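Local coordinates for protein esterase D (PDB 3DKR) that probably hydrolyses carboxylic esters, as an alpha/beta hydrolase with a catalytic triad of the serine-hydrolase type, at residues 29-42 and 54-68. Residues are numbered along the deposited sequence; the frame is centred on the assembly and turned at random.
With ACT (acetate ion), chain B.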
# COMPACT_ATOMS: atom_id res chain seq x y z
N HIS A 29 -0.34 -3.98 0.45
CA HIS A 29 -0.38 -4.03 -1.01
C HIS A 29 -1.42 -3.12 -1.68
O HIS A 29 -2.09 -2.33 -1.01
CB HIS A 29 -0.45 -5.50 -1.50
CG HIS A 29 -1.74 -6.22 -1.21
ND1 HIS A 29 -2.90 -6.00 -1.93
CD2 HIS A 29 -2.00 -7.25 -0.37
CE1 HIS A 29 -3.83 -6.84 -1.51
NE2 HIS A 29 -3.31 -7.61 -0.56
N ALA A 30 -1.52 -3.25 -3.01
CA ALA A 30 -2.40 -2.40 -3.83
C ALA A 30 -3.81 -2.95 -3.97
O ALA A 30 -4.05 -4.14 -3.82
CB ALA A 30 -1.79 -2.25 -5.21
N TYR A 31 -4.74 -2.05 -4.30
CA TYR A 31 -6.09 -2.45 -4.67
C TYR A 31 -6.01 -3.26 -5.98
O TYR A 31 -5.37 -2.83 -6.93
CB TYR A 31 -6.93 -1.20 -4.88
CG TYR A 31 -8.40 -1.42 -5.15
CD1 TYR A 31 -9.18 -2.16 -4.28
CD2 TYR A 31 -9.01 -0.80 -6.23
CE1 TYR A 31 -10.54 -2.32 -4.51
CE2 TYR A 31 -10.36 -0.94 -6.46
CZ TYR A 31 -11.13 -1.70 -5.60
OH TYR A 31 -12.49 -1.83 -5.83
N THR A 32 -6.69 -4.41 -5.97
CA THR A 32 -6.58 -5.47 -6.98
C THR A 32 -5.23 -6.19 -6.97
O THR A 32 -5.02 -7.15 -7.73
CB THR A 32 -6.90 -5.01 -8.43
OG1 THR A 32 -5.79 -4.30 -9.01
CG2 THR A 32 -8.17 -4.19 -8.48
N GLY A 33 -4.32 -5.76 -6.10
CA GLY A 33 -3.01 -6.40 -6.00
C GLY A 33 -3.02 -7.57 -5.05
O GLY A 33 -4.05 -8.22 -4.82
N SER A 34 -1.85 -7.83 -4.45
CA SER A 34 -1.67 -8.98 -3.59
C SER A 34 -0.27 -8.89 -3.01
O SER A 34 0.48 -7.93 -3.35
CB SER A 34 -1.79 -10.28 -4.38
OG SER A 34 -0.60 -10.56 -5.11
N PRO A 35 0.09 -9.83 -2.12
CA PRO A 35 1.49 -9.84 -1.66
C PRO A 35 2.53 -9.83 -2.80
O PRO A 35 3.64 -9.34 -2.59
CB PRO A 35 1.56 -11.09 -0.80
CG PRO A 35 0.15 -11.18 -0.20
CD PRO A 35 -0.73 -10.81 -1.38
N ASN A 36 2.19 -10.31 -4.00
CA ASN A 36 3.15 -10.27 -5.11
C ASN A 36 3.66 -8.87 -5.43
O ASN A 36 4.79 -8.71 -5.92
CB ASN A 36 2.56 -10.88 -6.37
CG ASN A 36 2.33 -12.38 -6.26
OD1 ASN A 36 1.33 -12.91 -6.78
ND2 ASN A 36 3.24 -13.07 -5.60
N ASP A 37 2.84 -7.85 -5.14
CA ASP A 37 3.20 -6.45 -5.34
C ASP A 37 4.50 -6.12 -4.60
O ASP A 37 5.22 -5.20 -4.97
CB ASP A 37 2.12 -5.51 -4.79
CG ASP A 37 0.77 -5.62 -5.50
OD1 ASP A 37 0.69 -6.15 -6.63
OD2 ASP A 37 -0.21 -5.14 -4.89
N MET A 38 4.78 -6.88 -3.54
CA MET A 38 5.87 -6.55 -2.62
C MET A 38 7.02 -7.56 -2.66
O MET A 38 7.95 -7.46 -1.84
CB MET A 38 5.32 -6.46 -1.19
CG MET A 38 4.31 -5.33 -0.96
SD MET A 38 5.08 -3.73 -1.24
CE MET A 38 3.73 -2.63 -0.76
N ASN A 39 7.00 -8.53 -3.58
CA ASN A 39 8.07 -9.54 -3.61
C ASN A 39 9.47 -8.94 -3.72
O ASN A 39 10.36 -9.28 -2.94
CB ASN A 39 7.89 -10.51 -4.79
CG ASN A 39 6.67 -11.38 -4.65
OD1 ASN A 39 6.04 -11.45 -3.59
ND2 ASN A 39 6.31 -12.08 -5.75
N PHE A 40 9.67 -8.04 -4.67
CA PHE A 40 11.01 -7.47 -4.86
C PHE A 40 11.43 -6.65 -3.63
O PHE A 40 12.56 -6.76 -3.16
CB PHE A 40 11.10 -6.55 -6.08
CG PHE A 40 10.77 -7.22 -7.40
CD1 PHE A 40 10.73 -8.60 -7.57
CD2 PHE A 40 10.51 -6.41 -8.50
CE1 PHE A 40 10.41 -9.16 -8.81
CE2 PHE A 40 10.21 -6.95 -9.73
CZ PHE A 40 10.17 -8.31 -9.90
N MET A 41 10.52 -5.82 -3.13
CA MET A 41 10.82 -4.94 -1.99
C MET A 41 11.16 -5.78 -0.77
O MET A 41 12.18 -5.56 -0.08
CB MET A 41 9.63 -4.00 -1.71
CG MET A 41 9.72 -3.17 -0.41
SD MET A 41 11.12 -2.03 -0.40
CE MET A 41 10.61 -0.87 -1.67
N ALA A 42 10.29 -6.76 -0.50
CA ALA A 42 10.47 -7.64 0.65
C ALA A 42 11.85 -8.32 0.61
O ALA A 42 12.55 -8.41 1.62
CB ALA A 42 9.34 -8.66 0.70
N VAL A 54 4.02 -9.35 4.89
CA VAL A 54 3.21 -8.92 3.77
C VAL A 54 1.87 -9.67 3.83
O VAL A 54 1.75 -10.80 3.32
CB VAL A 54 3.90 -9.19 2.42
CG1 VAL A 54 3.12 -8.54 1.29
CG2 VAL A 54 5.35 -8.70 2.46
N PRO A 55 0.88 -9.07 4.49
CA PRO A 55 -0.43 -9.72 4.57
C PRO A 55 -1.19 -9.68 3.26
O PRO A 55 -0.84 -8.92 2.36
CB PRO A 55 -1.17 -8.91 5.64
CG PRO A 55 -0.54 -7.56 5.60
CD PRO A 55 0.92 -7.79 5.25
N LEU A 56 -2.26 -10.47 3.19
CA LEU A 56 -3.18 -10.48 2.06
C LEU A 56 -4.50 -9.83 2.47
O LEU A 56 -5.10 -10.23 3.47
CB LEU A 56 -3.46 -11.92 1.64
CG LEU A 56 -4.52 -12.15 0.59
CD1 LEU A 56 -4.17 -11.52 -0.74
CD2 LEU A 56 -4.79 -13.68 0.44
N PHE A 57 -4.96 -8.84 1.70
CA PHE A 57 -6.21 -8.18 2.03
C PHE A 57 -7.40 -9.04 1.63
O PHE A 57 -7.37 -9.69 0.58
CB PHE A 57 -6.30 -6.81 1.36
CG PHE A 57 -5.46 -5.74 2.02
CD1 PHE A 57 -5.43 -5.58 3.40
CD2 PHE A 57 -4.70 -4.85 1.24
CE1 PHE A 57 -4.67 -4.57 3.99
CE2 PHE A 57 -3.94 -3.84 1.85
CZ PHE A 57 -3.93 -3.71 3.21
N SER A 58 -8.43 -9.04 2.46
CA SER A 58 -9.64 -9.82 2.17
C SER A 58 -10.13 -9.54 0.76
O SER A 58 -10.15 -8.39 0.29
CB SER A 58 -10.76 -9.54 3.16
OG SER A 58 -10.54 -10.26 4.36
N GLY A 59 -10.56 -10.61 0.09
CA GLY A 59 -11.17 -10.50 -1.23
C GLY A 59 -10.16 -10.53 -2.35
O GLY A 59 -10.52 -10.74 -3.50
N HIS A 60 -8.89 -10.27 -2.03
CA HIS A 60 -7.83 -10.27 -3.03
C HIS A 60 -7.19 -11.64 -3.15
O HIS A 60 -7.37 -12.51 -2.29
CB HIS A 60 -6.75 -9.22 -2.65
CG HIS A 60 -7.20 -7.80 -2.81
ND1 HIS A 60 -8.14 -7.21 -1.99
CD2 HIS A 60 -6.84 -6.85 -3.70
CE1 HIS A 60 -8.33 -5.96 -2.37
NE2 HIS A 60 -7.55 -5.71 -3.41
N GLY A 61 -6.42 -11.84 -4.20
CA GLY A 61 -5.65 -13.08 -4.34
C GLY A 61 -6.48 -14.32 -4.66
O GLY A 61 -6.05 -15.45 -4.42
N THR A 62 -7.67 -14.13 -5.22
CA THR A 62 -8.47 -15.28 -5.66
C THR A 62 -8.70 -15.25 -7.16
O THR A 62 -8.41 -14.27 -7.84
CB THR A 62 -9.84 -15.36 -4.97
OG1 THR A 62 -10.76 -14.46 -5.62
CG2 THR A 62 -9.75 -15.07 -3.48
N VAL A 63 -9.27 -16.35 -7.65
CA VAL A 63 -9.57 -16.51 -9.06
C VAL A 63 -10.78 -15.65 -9.50
O VAL A 63 -11.01 -15.46 -10.70
CB VAL A 63 -9.81 -18.01 -9.38
CG1 VAL A 63 -11.14 -18.49 -8.83
CG2 VAL A 63 -9.70 -18.27 -10.87
N GLU A 64 -11.52 -15.12 -8.53
CA GLU A 64 -12.77 -14.43 -8.80
C GLU A 64 -12.63 -12.92 -8.47
O GLU A 64 -12.71 -12.54 -7.30
CB GLU A 64 -13.88 -15.05 -7.94
CG GLU A 64 -15.23 -14.38 -8.05
CD GLU A 64 -15.64 -14.17 -9.48
OE1 GLU A 64 -16.06 -15.16 -10.12
OE2 GLU A 64 -15.54 -13.03 -9.97
N PRO A 65 -12.43 -12.07 -9.50
CA PRO A 65 -12.29 -10.63 -9.24
C PRO A 65 -13.42 -9.98 -8.44
O PRO A 65 -13.19 -9.02 -7.73
CB PRO A 65 -12.22 -10.02 -10.64
CG PRO A 65 -11.67 -11.13 -11.49
CD PRO A 65 -12.28 -12.37 -10.94
N LEU A 66 -14.64 -10.52 -8.54
CA LEU A 66 -15.76 -10.02 -7.75
C LEU A 66 -15.55 -10.17 -6.25
O LEU A 66 -16.16 -9.43 -5.47
CB LEU A 66 -17.07 -10.69 -8.18
CG LEU A 66 -17.53 -10.28 -9.57
CD1 LEU A 66 -18.71 -11.14 -10.03
CD2 LEU A 66 -17.88 -8.79 -9.63
N ASP A 67 -14.71 -11.12 -5.84
CA ASP A 67 -14.40 -11.30 -4.41
C ASP A 67 -13.83 -10.03 -3.78
O ASP A 67 -14.08 -9.76 -2.59
CB ASP A 67 -13.40 -12.42 -4.20
CG ASP A 67 -14.00 -13.80 -4.42
OD1 ASP A 67 -15.25 -13.94 -4.51
OD2 ASP A 67 -13.20 -14.76 -4.47
N ILE A 68 -13.10 -9.25 -4.57
CA ILE A 68 -12.54 -7.97 -4.07
C ILE A 68 -13.68 -7.07 -3.66
O ILE A 68 -13.65 -6.41 -2.62
CB ILE A 68 -11.68 -7.26 -5.15
CG1 ILE A 68 -10.42 -8.09 -5.46
CG2 ILE A 68 -11.32 -5.84 -4.70
CD1 ILE A 68 -9.72 -7.73 -6.74
C ACT B . -3.00 0.78 -5.47
O ACT B . -3.63 0.51 -4.40
OXT ACT B . -1.78 1.11 -5.40
CH3 ACT B . -3.67 0.69 -6.81
O HOH W 1 0.27 -6.48 1.78
O HOH W 2 -6.15 -9.53 -6.05
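The loop after strand 23-28, which probably supplies part of the oxyanion hole in this alpha/beta hydrolase, is fastened through H29 and H60 to the loop after strand 51-54. The H29 imidazole is fixed at both nitrogens: F57 N donates to H29 NE2 (3.1 Å, 168° at the hydrogen), tilted from the ring plane, while H29 ND1 donates to A30 O within that plane. With CG between the backbone N and carbonyl carbon (chi1 69°), the ring slots between S34 CA over one face and the F57 edge at the other, F57 CD2 lying 3.5 Å from H29 CE1. The H29 edge in turn meets the H60 face, centroids 5.2 Å apart, completing an aromatic cluster. A leucine at H29 would probably leave F57 N without its acceptor and A30 O with one donor fewer. H60 NE2 accepts from T32 N at 3.0 Å, nearly in its ring plane, and H60 ND1 donates to S58 O from above that carbonyl's plane. L56 CD1 packs on P35 CD; at the end of strand 51-54, V54 CG1 meets P35 CB. D37 OD2 accepts A30 N nearly along its C-O axis and S34 N from above the carboxylate. An acetate, probably from crystallisation, bonds S101, the predicted nucleophile, and H226, predicted charge relay; its bonds from Y31 N (2.8 Å) and L102 N are consistent with a serine esterase's oxyanion hole.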